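Local coordinates for CCHC-type domain-containing protein (PDB 7C45) that binds RNA and probably trims guide RNAs from their 3' ends as a metal-dependent 3'-5' exonuclease of the RNase D type, at residues 68-73 and 187-192; 213-218 and 250-255. One frame throughout, in Å; residues are numbered along the deposited sequence.

Contact 1 (68-73 and 187-192). With CA (calcium ion), chain E.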
ATOM      1  N   PRO A  68      14.183  -6.139 -11.983  1.00 18.72           N
ATOM      2  CA  PRO A  68      12.800  -6.517 -12.343  1.00 18.63           C
ATOM      3  C   PRO A  68      12.390  -7.850 -11.744  1.00 18.51           C
ATOM      4  O   PRO A  68      12.111  -8.824 -12.454  1.00 18.79           O
ATOM      5  CB  PRO A  68      12.877  -6.586 -13.878  1.00 19.31           C
ATOM      6  CG  PRO A  68      14.261  -7.049 -14.126  1.00 19.73           C
ATOM      7  CD  PRO A  68      15.103  -6.333 -13.119  1.00 22.58           C
ATOM      8  N   VAL A  69      12.337  -7.898 -10.410  1.00 17.90           N
ATOM      9  CA  VAL A  69      12.025  -9.122  -9.687  1.00 17.71           C
ATOM     10  C   VAL A  69      11.285  -8.740  -8.412  1.00 17.12           C
ATOM     11  O   VAL A  69      11.463  -7.643  -7.885  1.00 17.91           O
ATOM     12  CB  VAL A  69      13.304  -9.937  -9.344  1.00 17.86           C
ATOM     13  CG1 VAL A  69      14.088  -9.273  -8.244  1.00 17.51           C
ATOM     14  CG2 VAL A  69      12.973 -11.371  -8.950  1.00 17.87           C
ATOM     15  N   VAL A  70      10.485  -9.664  -7.899  1.00 16.97           N
ATOM     16  CA  VAL A  70       9.886  -9.539  -6.570  1.00 16.48           C
ATOM     17  C   VAL A  70      10.600 -10.522  -5.651  1.00 16.40           C
ATOM     18  O   VAL A  70      10.584 -11.732  -5.906  1.00 16.66           O
ATOM     19  CB  VAL A  70       8.375  -9.820  -6.603  1.00 16.41           C
ATOM     20  CG1 VAL A  70       7.787  -9.844  -5.180  1.00 15.98           C
ATOM     21  CG2 VAL A  70       7.673  -8.800  -7.489  1.00 16.48           C
ATOM     22  N   PHE A  71      11.268 -10.014  -4.625  1.00 16.11           N
ATOM     23  CA  PHE A  71      11.920 -10.912  -3.671  1.00 16.03           C
ATOM     24  C   PHE A  71      10.891 -11.325  -2.633  1.00 15.75           C
ATOM     25  O   PHE A  71      10.220 -10.467  -2.062  1.00 15.45           O
ATOM     26  CB  PHE A  71      13.104 -10.238  -2.987  1.00 15.90           C
ATOM     27  CG  PHE A  71      14.283  -9.953  -3.904  1.00 16.25           C
ATOM     28  CD1 PHE A  71      14.941 -10.984  -4.545  1.00 16.63           C
ATOM     29  CD2 PHE A  71      14.752  -8.643  -4.059  1.00 16.26           C
ATOM     30  CE1 PHE A  71      16.033 -10.724  -5.355  1.00 17.38           C
ATOM     31  CE2 PHE A  71      15.836  -8.365  -4.873  1.00 16.65           C
ATOM     32  CZ  PHE A  71      16.487  -9.402  -5.513  1.00 17.90           C
ATOM     33  N   LEU A  72      10.760 -12.625  -2.393  1.00 15.89           N
ATOM     34  CA  LEU A  72       9.914 -13.120  -1.313  1.00 15.69           C
ATOM     35  C   LEU A  72      10.850 -13.634  -0.228  1.00 15.60           C
ATOM     36  O   LEU A  72      11.389 -14.737  -0.338  1.00 15.85           O
ATOM     37  CB  LEU A  72       8.965 -14.210  -1.787  1.00 15.98           C
ATOM     38  CG  LEU A  72       8.057 -13.823  -2.954  1.00 16.15           C
ATOM     39  CD1 LEU A  72       7.282 -15.033  -3.402  1.00 16.54           C
ATOM     40  CD2 LEU A  72       7.115 -12.700  -2.515  1.00 15.81           C
ATOM     41  N   PHE A  73      11.053 -12.834   0.803  1.00 15.28           N
ATOM     42  CA  PHE A  73      11.969 -13.221   1.865  1.00 15.21           C
ATOM     43  C   PHE A  73      11.252 -14.194   2.783  1.00 15.20           C
ATOM     44  O   PHE A  73      10.268 -13.829   3.424  1.00 15.04           O
ATOM     45  CB  PHE A  73      12.446 -12.008   2.649  1.00 14.95           C
ATOM     46  CG  PHE A  73      13.375 -11.123   1.880  1.00 15.03           C
ATOM     47  CD1 PHE A  73      14.713 -11.459   1.755  1.00 15.21           C
ATOM     48  CD2 PHE A  73      12.917  -9.960   1.286  1.00 14.98           C
ATOM     49  CE1 PHE A  73      15.580 -10.651   1.055  1.00 15.36           C
ATOM     50  CE2 PHE A  73      13.789  -9.130   0.590  1.00 15.12           C
ATOM     51  CZ  PHE A  73      15.122  -9.475   0.484  1.00 15.33           C
ATOM     52  N   TYR A 187       0.378 -14.958  -4.887  1.00 17.24           N
ATOM     53  CA  TYR A 187      -0.476 -14.116  -4.066  1.00 18.66           C
ATOM     54  C   TYR A 187       0.365 -13.153  -3.244  1.00 16.35           C
ATOM     55  O   TYR A 187       0.148 -11.948  -3.282  1.00 16.06           O
ATOM     56  CB  TYR A 187      -1.354 -14.966  -3.163  1.00 18.03           C
ATOM     57  CG  TYR A 187      -2.314 -14.137  -2.355  1.00 24.82           C
ATOM     58  CD1 TYR A 187      -1.946 -13.624  -1.116  1.00 25.60           C
ATOM     59  CD2 TYR A 187      -3.598 -13.865  -2.826  1.00 27.88           C
ATOM     60  CE1 TYR A 187      -2.820 -12.868  -0.372  1.00 32.15           C
ATOM     61  CE2 TYR A 187      -4.478 -13.107  -2.083  1.00 31.44           C
ATOM     62  CZ  TYR A 187      -4.080 -12.612  -0.858  1.00 36.42           C
ATOM     63  OH  TYR A 187      -4.942 -11.858  -0.100  1.00 46.57           O
ATOM     64  N   ALA A 188       1.364 -13.675  -2.524  1.00 16.26           N
ATOM     65  CA  ALA A 188       2.232 -12.808  -1.739  1.00 15.82           C
ATOM     66  C   ALA A 188       2.978 -11.807  -2.608  1.00 15.72           C
ATOM     67  O   ALA A 188       3.323 -10.726  -2.134  1.00 15.39           O
ATOM     68  CB  ALA A 188       3.235 -13.639  -0.931  1.00 15.82           C
ATOM     69  N   ALA A 189       3.260 -12.149  -3.864  1.00 16.05           N
ATOM     70  CA  ALA A 189       4.063 -11.255  -4.693  1.00 16.04           C
ATOM     71  C   ALA A 189       3.281 -10.067  -5.232  1.00 15.94           C
ATOM     72  O   ALA A 189       3.891  -9.072  -5.609  1.00 15.85           O
ATOM     73  CB  ALA A 189       4.654 -12.013  -5.881  1.00 16.50           C
ATOM     74  N   GLY A 190       1.952 -10.142  -5.247  1.00 15.99           N
ATOM     75  CA  GLY A 190       1.176  -9.192  -6.035  1.00 16.01           C
ATOM     76  C   GLY A 190       1.250  -7.767  -5.519  1.00 15.62           C
ATOM     77  O   GLY A 190       1.416  -6.828  -6.295  1.00 15.66           O
ATOM     78  N   ASP A 191       1.127  -7.578  -4.203  1.00 15.30           N
ATOM     79  CA  ASP A 191       0.966  -6.216  -3.702  1.00 15.00           C
ATOM     80  C   ASP A 191       2.174  -5.331  -3.990  1.00 14.94           C
ATOM     81  O   ASP A 191       2.002  -4.148  -4.305  1.00 14.88           O
ATOM     82  CB  ASP A 191       0.671  -6.208  -2.210  1.00 17.38           C
ATOM     83  CG  ASP A 191      -0.737  -6.636  -1.889  1.00 23.07           C
ATOM     84  OD1 ASP A 191      -1.595  -6.627  -2.790  1.00 24.04           O
ATOM     85  OD2 ASP A 191      -0.984  -6.981  -0.720  1.00 25.03           O
ATOM     86  N   VAL A 192       3.405  -5.856  -3.865  1.00 14.99           N
ATOM     87  CA  VAL A 192       4.546  -4.958  -4.023  1.00 14.97           C
ATOM     88  C   VAL A 192       4.706  -4.534  -5.476  1.00 15.27           C
ATOM     89  O   VAL A 192       5.185  -3.430  -5.744  1.00 15.29           O
ATOM     90  CB  VAL A 192       5.860  -5.554  -3.489  1.00 14.97           C
ATOM     91  CG1 VAL A 192       5.884  -5.501  -1.941  1.00 14.67           C
ATOM     92  CG2 VAL A 192       6.107  -6.971  -4.042  1.00 15.24           C
TER
HETATM   93 CA    CA E 403       0.144  -8.450   0.830  1.00 18.92          CA
HETATM   94  O   HOH W   1       0.379  -9.501  -1.827  1.00 18.31           O
HETATM   95  O   HOH W   2      -1.731  -9.972   0.240  1.00 36.47           O
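Val-70 and Leu-72, on either side of Phe-71 in strand 70-74, point their side chains at the helical turn 187-192, whose N-to-C direction runs at 128° to the strand. The tight end is at Val-70. Its CG1, anti to the backbone N, meets CG2 of Val-192 at 3.5 Å, the two valines crossing obliquely. That CG2 occupies the crowded position between N and carbonyl carbon of Val-192. The same Val-70 CG1 also lies 3.9 Å from CB of Ala-189. Leu-72 packs more loosely: only its CD2 branch reaches the helix, 4.0 Å from CA of Ala-189 and 4.3 Å from CB of Ala-188. With only methyls at Ala-188 and Ala-189, the strand and helix axes approach to 8.7 Å, and all five touching residues are buried. Gln-61 NE2, on the neighbouring strand 57-64, donates a hydrogen bond to Ala-188 O. This is the RNase H-like fold of DEDD exonucleases, with helix 182-202 carrying the last metal-binding acid; Tyr-187 and Asp-191 have the Tyr-x-x-x-Asp spacing of the DEDDy branch. On the active-site side the turn is wet and polar. Gly-190 N bonds back to Tyr-187 O, while water 1 stands between that carbonyl and Asp-191 N, donating to the oxygen at 2.9 Å and accepting from the nitrogen at 3.1 Å. It thus bridges a residue pair that an alpha-helix would normally bond directly, and also belongs to the calcium shell. Asp-191 holds CG anti to its carbonyl carbon (chi1 -75°), and OD2 binds calcium at 2.4 Å. Water 2, Asp-41, Glu-43 and an RNA phosphate also bind the ion, whose charge would be expected to favour the ionised carboxylate.

Contact 2 (213-218 and 250-255)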
ATOM      1  N   VAL A 213       6.696  15.387  -0.152  1.00 17.10           N
ATOM      2  CA  VAL A 213       7.385  15.645   1.110  1.00 17.27           C
ATOM      3  C   VAL A 213       6.385  15.685   2.267  1.00 17.02           C
ATOM      4  O   VAL A 213       6.647  15.165   3.363  1.00 16.89           O
ATOM      5  CB  VAL A 213       8.177  16.959   1.017  1.00 19.05           C
ATOM      6  CG1 VAL A 213       8.638  17.359   2.373  1.00 25.19           C
ATOM      7  CG2 VAL A 213       9.366  16.809   0.099  1.00 24.21           C
ATOM      8  N   ALA A 214       5.220  16.298   2.033  1.00 16.98           N
ATOM      9  CA  ALA A 214       4.186  16.335   3.058  1.00 16.79           C
ATOM     10  C   ALA A 214       3.754  14.931   3.443  1.00 16.27           C
ATOM     11  O   ALA A 214       3.599  14.623   4.630  1.00 16.18           O
ATOM     12  CB  ALA A 214       2.976  17.123   2.573  1.00 16.82           C
ATOM     13  N   VAL A 215       3.560  14.064   2.455  1.00 15.99           N
ATOM     14  CA  VAL A 215       3.119  12.709   2.754  1.00 15.56           C
ATOM     15  C   VAL A 215       4.249  11.908   3.397  1.00 15.52           C
ATOM     16  O   VAL A 215       4.003  11.030   4.234  1.00 15.28           O
ATOM     17  CB  VAL A 215       2.588  12.024   1.491  1.00 15.35           C
ATOM     18  CG1 VAL A 215       2.037  10.653   1.828  1.00 14.98           C
ATOM     19  CG2 VAL A 215       1.492  12.874   0.850  1.00 15.42           C
ATOM     20  N   GLU A 216       5.493  12.209   3.041  1.00 15.80           N
ATOM     21  CA  GLU A 216       6.611  11.543   3.707  1.00 15.81           C
ATOM     22  C   GLU A 216       6.611  11.874   5.191  1.00 15.91           C
ATOM     23  O   GLU A 216       6.815  10.993   6.034  1.00 15.73           O
ATOM     24  CB  GLU A 216       7.945  11.958   3.069  1.00 16.18           C
ATOM     25  CG  GLU A 216       8.277  11.272   1.753  1.00 16.12           C
ATOM     26  CD  GLU A 216       9.613  11.750   1.163  1.00 17.69           C
ATOM     27  OE1 GLU A 216       9.989  12.900   1.402  1.00 21.78           O
ATOM     28  OE2 GLU A 216      10.293  10.950   0.505  1.00 21.63           O
ATOM     29  N   ARG A 217       6.381  13.150   5.525  1.00 16.24           N
ATOM     30  CA  ARG A 217       6.353  13.566   6.923  1.00 16.43           C
ATOM     31  C   ARG A 217       5.170  12.937   7.648  1.00 16.10           C
ATOM     32  O   ARG A 217       5.299  12.474   8.792  1.00 16.08           O
ATOM     33  CB  ARG A 217       6.310  15.095   7.018  1.00 16.92           C
ATOM     34  CG  ARG A 217       7.585  15.775   6.517  1.00 17.38           C
ATOM     35  CD  ARG A 217       8.799  15.314   7.299  1.00 29.80           C
ATOM     36  NE  ARG A 217       9.414  14.125   6.709  1.00 41.49           N
ATOM     37  CZ  ARG A 217       9.998  13.144   7.397  1.00 41.05           C
ATOM     38  NH1 ARG A 217      10.524  12.110   6.752  1.00 40.52           N
ATOM     39  NH2 ARG A 217      10.053  13.187   8.723  1.00 37.70           N
ATOM     40  N   LEU A 218       4.026  12.876   6.980  1.00 15.86           N
ATOM     41  CA  LEU A 218       2.864  12.249   7.595  1.00 15.60           C
ATOM     42  C   LEU A 218       3.111  10.761   7.805  1.00 15.28           C
ATOM     43  O   LEU A 218       2.814  10.212   8.877  1.00 15.23           O
ATOM     44  CB  LEU A 218       1.632  12.497   6.730  1.00 15.46           C
ATOM     45  CG  LEU A 218       0.322  11.804   7.111  1.00 15.21           C
ATOM     46  CD1 LEU A 218      -0.103  12.112   8.565  1.00 15.40           C
ATOM     47  CD2 LEU A 218      -0.775  12.227   6.142  1.00 15.15           C
ATOM     48  N   ARG A 250      -2.631  18.864   9.986  1.00 17.37           N
ATOM     49  CA  ARG A 250      -1.284  19.318  10.313  1.00 17.71           C
ATOM     50  C   ARG A 250      -0.322  19.157   9.140  1.00 19.61           C
ATOM     51  O   ARG A 250       0.399  20.094   8.779  1.00 17.95           O
ATOM     52  CB  ARG A 250      -0.771  18.553  11.529  1.00 17.72           C
ATOM     53  CG  ARG A 250       0.693  18.750  11.813  1.00 18.01           C
ATOM     54  CD  ARG A 250       1.031  17.972  13.077  1.00 33.69           C
ATOM     55  NE  ARG A 250       2.444  18.030  13.410  1.00 37.25           N
ATOM     56  CZ  ARG A 250       2.989  17.370  14.423  1.00 42.14           C
ATOM     57  NH1 ARG A 250       4.287  17.474  14.665  1.00 40.53           N
ATOM     58  NH2 ARG A 250       2.228  16.595  15.186  1.00 44.55           N
ATOM     59  N   TYR A 251      -0.288  17.974   8.535  1.00 17.06           N
ATOM     60  CA  TYR A 251       0.722  17.673   7.528  1.00 16.95           C
ATOM     61  C   TYR A 251       0.309  18.058   6.115  1.00 16.89           C
ATOM     62  O   TYR A 251       1.173  18.405   5.301  1.00 17.06           O
ATOM     63  CB  TYR A 251       1.069  16.178   7.568  1.00 16.51           C
ATOM     64  CG  TYR A 251       1.805  15.809   8.836  1.00 16.64           C
ATOM     65  CD1 TYR A 251       3.190  15.908   8.907  1.00 16.86           C
ATOM     66  CD2 TYR A 251       1.120  15.394   9.971  1.00 16.59           C
ATOM     67  CE1 TYR A 251       3.872  15.607  10.069  1.00 17.01           C
ATOM     68  CE2 TYR A 251       1.801  15.074  11.136  1.00 16.75           C
ATOM     69  CZ  TYR A 251       3.174  15.186  11.178  1.00 17.73           C
ATOM     70  OH  TYR A 251       3.854  14.890  12.335  1.00 19.58           O
ATOM     71  N   ILE A 252      -0.977  17.987   5.799  1.00 16.67           N
ATOM     72  CA  ILE A 252      -1.465  18.285   4.464  1.00 18.90           C
ATOM     73  C   ILE A 252      -2.075  19.681   4.389  1.00 19.49           C
ATOM     74  O   ILE A 252      -1.907  20.382   3.392  1.00 22.62           O
ATOM     75  CB  ILE A 252      -2.481  17.210   4.017  1.00 16.14           C
ATOM     76  CG1 ILE A 252      -1.918  15.788   4.217  1.00 15.81           C
ATOM     77  CG2 ILE A 252      -2.843  17.404   2.566  1.00 16.10           C
ATOM     78  CD1 ILE A 252      -0.617  15.538   3.483  1.00 17.67           C
ATOM     79  N   GLY A 253      -2.796  20.097   5.426  1.00 17.14           N
ATOM     80  CA  GLY A 253      -3.482  21.371   5.399  1.00 17.52           C
ATOM     81  C   GLY A 253      -4.981  21.189   5.505  1.00 17.31           C
ATOM     82  O   GLY A 253      -5.479  20.095   5.795  1.00 16.94           O
ATOM     83  N   PRO A 254      -5.729  22.266   5.266  1.00 21.84           N
ATOM     84  CA  PRO A 254      -7.186  22.202   5.405  1.00 22.41           C
ATOM     85  C   PRO A 254      -7.792  21.316   4.342  1.00 17.02           C
ATOM     86  O   PRO A 254      -7.286  21.217   3.226  1.00 16.92           O
ATOM     87  CB  PRO A 254      -7.623  23.659   5.210  1.00 20.55           C
ATOM     88  CG  PRO A 254      -6.590  24.207   4.323  1.00 20.77           C
ATOM     89  CD  PRO A 254      -5.294  23.583   4.774  1.00 24.61           C
ATOM     90  N   GLY A 255      -8.886  20.659   4.709  1.00 16.81           N
ATOM     91  CA  GLY A 255      -9.580  19.818   3.777  1.00 16.45           C
ATOM     92  C   GLY A 255     -10.426  20.627   2.813  1.00 19.53           C
ATOM     93  O   GLY A 255     -10.881  21.732   3.112  1.00 17.92           O
TER
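The Tyr-251 ring is layered between backbone and aliphatic chain. Over one face lies CA of Leu-218, 4.1 Å from the ring centroid and 19° off the normal, a CH-pi contact with the helix backbone itself. The opposite face is covered toward its rim by CG of Arg-250, the preceding residue. That arginine's extended chain brings its guanidinium alongside the far end of the ring, so that Tyr-251 OH sits 3.3 Å above the guanidinium plane, over its centre; the hydroxyl's hydrogen-bond partner is Gln-221 NE2. Arg-217 O and Ala-214 O approach the ring obliquely. CG of Tyr-251 is anti to the carbonyl carbon (chi1 -69°), which lays the ring along helix 212-226. On the same side of the ring as its own CA, Leu-218 puts CD1 near the rim, 3.8 Å from Tyr-251 CD2, the two side chains crossing obliquely. On the CD1 flank of Tyr-251 stands the methylene CB of Arg-217, 3.7 Å away; the rest of that arginine bends at chi2 and chi3 and leads off. Ala-214, where the backbones come nearest, sets its CB 3.5 Å from Tyr-251 O. Ile-252 brings its CD1 to 4.0 Å from the Ala-214 CB, and its CG1 backs onto CD2 of Leu-218. At Gly-253 the chain leaves helical geometry with phi 117°, a conformation that calls for glycine, and turns away through Pro-254. Packing between the segments is thus largely apolar and only partly buried, away from the metal sites and the RNA. Helix 124-136 packs against both segments, with Phe-127 against Val-215, Val-126 against Leu-218 and Ala-130 against Ile-252; its Trp-133 also donates to Gly-253 O. Leu-122 of edge strand 121-123 touches Val-215, while Trp-247 and Leu-248 of helix 245-251 close over Leu-218.

From the N terminus the chain first builds strands 16-19, 37-44 and 57-64, then enters strand 70-74, where contact 1 begins. Contact 1 closes a loop of 113 residues that includes strands 97-100 and 121-123 and several helices, and brings helix 182-202 back onto the sheet. Contact 2 opens afterwards and closes a shorter, 31-residue loop between helices 212-226 and 245-251, just ahead of the zinc-binding residues. The two therefore stand in series, neither nested nor crossing, on opposite sides of the chain's centre, with centres about 29 Å apart. Contact 2 draws on the first loop as well, since strand 121-123 and helix 124-136, which touch it, are formed there.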